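Local coordinates for nuclease-like protein (Chaetomium thermophilum, PDB 6GRB) that probably cleaves four-way DNA junctions and 5'-flap structures as a metal-dependent, GEN1-type junction-resolving nuclease, at residues A[364-368]-A[455-459]. Sequence-based numbering, arbitrary orientation.
Sequences GISMR and TVEDW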
# COMPACT_ATOMS: atom_id res chain seq x y z
N GLY A 364 27.88 -12.98 -9.13
CA GLY A 364 27.63 -14.40 -9.33
C GLY A 364 26.29 -14.82 -8.77
O GLY A 364 25.66 -14.10 -7.99
N ILE A 365 25.87 -16.01 -9.19
CA ILE A 365 24.67 -16.67 -8.72
C ILE A 365 25.08 -18.05 -8.23
O ILE A 365 25.90 -18.72 -8.86
CB ILE A 365 23.60 -16.78 -9.83
CG1 ILE A 365 23.33 -15.41 -10.46
CG2 ILE A 365 22.32 -17.38 -9.29
CD1 ILE A 365 22.51 -15.49 -11.74
N SER A 366 24.53 -18.48 -7.10
CA SER A 366 24.95 -19.73 -6.49
C SER A 366 23.82 -20.69 -6.20
O SER A 366 24.10 -21.83 -5.81
CB SER A 366 25.72 -19.46 -5.18
OG SER A 366 24.95 -18.66 -4.29
N MET A 367 22.57 -20.27 -6.30
CA MET A 367 21.47 -21.14 -5.94
C MET A 367 20.14 -20.54 -6.38
O MET A 367 20.10 -19.46 -6.90
CB MET A 367 21.50 -21.32 -4.41
CG MET A 367 20.74 -22.48 -3.78
SD MET A 367 21.00 -22.67 -2.01
CE MET A 367 22.31 -21.52 -1.84
N ARG A 368 19.08 -21.31 -6.15
CA ARG A 368 17.72 -20.94 -6.48
C ARG A 368 16.82 -21.53 -5.40
O ARG A 368 17.16 -22.55 -4.80
CB ARG A 368 17.32 -21.47 -7.85
CG ARG A 368 15.85 -21.82 -7.98
CD ARG A 368 15.35 -21.56 -9.39
NE ARG A 368 13.90 -21.76 -9.50
CZ ARG A 368 13.21 -21.60 -10.63
NH1 ARG A 368 13.83 -21.24 -11.74
NH2 ARG A 368 11.90 -21.80 -10.63
N THR A 455 24.04 -13.16 -17.25
CA THR A 455 24.49 -13.87 -16.05
C THR A 455 23.52 -14.99 -15.67
O THR A 455 23.94 -16.06 -15.22
CB THR A 455 24.64 -12.88 -14.90
OG1 THR A 455 25.43 -11.76 -15.33
CG2 THR A 455 25.32 -13.55 -13.73
N VAL A 456 22.21 -14.76 -15.85
CA VAL A 456 21.23 -15.80 -15.53
C VAL A 456 21.31 -16.94 -16.55
O VAL A 456 21.06 -18.10 -16.19
CB VAL A 456 19.81 -15.19 -15.44
CG1 VAL A 456 18.81 -16.23 -14.98
CG2 VAL A 456 19.80 -14.01 -14.48
N GLU A 457 21.66 -16.66 -17.81
CA GLU A 457 21.85 -17.74 -18.78
C GLU A 457 23.01 -18.63 -18.35
O GLU A 457 22.87 -19.86 -18.28
CB GLU A 457 22.11 -17.21 -20.19
CG GLU A 457 21.25 -16.04 -20.61
CD GLU A 457 20.70 -16.18 -22.03
OE1 GLU A 457 21.50 -16.44 -22.96
OE2 GLU A 457 19.46 -16.03 -22.20
N ASP A 458 24.17 -18.02 -18.07
CA ASP A 458 25.36 -18.80 -17.75
C ASP A 458 25.13 -19.66 -16.52
O ASP A 458 25.56 -20.82 -16.48
CB ASP A 458 26.57 -17.88 -17.54
CG ASP A 458 26.89 -17.06 -18.78
OD1 ASP A 458 26.89 -17.62 -19.90
OD2 ASP A 458 27.15 -15.84 -18.63
N TRP A 459 24.44 -19.12 -15.51
CA TRP A 459 24.10 -19.93 -14.35
C TRP A 459 23.15 -21.06 -14.74
O TRP A 459 23.28 -22.18 -14.24
CB TRP A 459 23.48 -19.08 -13.24
CG TRP A 459 23.20 -19.93 -12.04
CD1 TRP A 459 24.12 -20.41 -11.11
CD2 TRP A 459 21.93 -20.47 -11.64
NE1 TRP A 459 23.48 -21.18 -10.16
CE2 TRP A 459 22.14 -21.23 -10.46
CE3 TRP A 459 20.64 -20.37 -12.16
CZ2 TRP A 459 21.10 -21.90 -9.81
CZ3 TRP A 459 19.61 -21.02 -11.51
CH2 TRP A 459 19.85 -21.78 -10.35
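I365 meets the indole of W459 through a CH-pi contact: CG2 stands 3.8 Å from the centroid of the five-membered ring of W459, 6° off the ring normal, and therefore over a face. Two torsions produce this. In I365, CG2 is anti to the backbone N, while in W459 chi1 of -177° extends the indole from the helix towards the strand.

Apolar contacts complete the fit. The other branch of I365 reaches the helix backbone and its flanks, with CD1 4.0 Å from CG2 of T455 and 4.1 Å from CG2 of V456. At the far end of the indole, CH2 of W459 lies 3.6 Å from CB of R368, whose guanidinium turns off to salt bridges with E370 and E445.

Polar atoms play a minor part: CD1 of W459 lies 3.3 Å from O of I365, and OG1 of T455 is hydrogen-bonded elsewhere, to E358. Were W459 shortened to an alanine, I365 CG2 would probably lose the ring face it rests on, and a gap would be likely to open beside R368 CB.

L380 of strand 377-384 touches both I365 and W459, so the neighbouring strand shares in the packing. Helix 453-464 thus packs, the axes of segments 455-459 and 364-368 at 42°, against an outer strand of the three-stranded antiparallel sheet in the GEN1 C-terminal domain, a family of the SH3 clan.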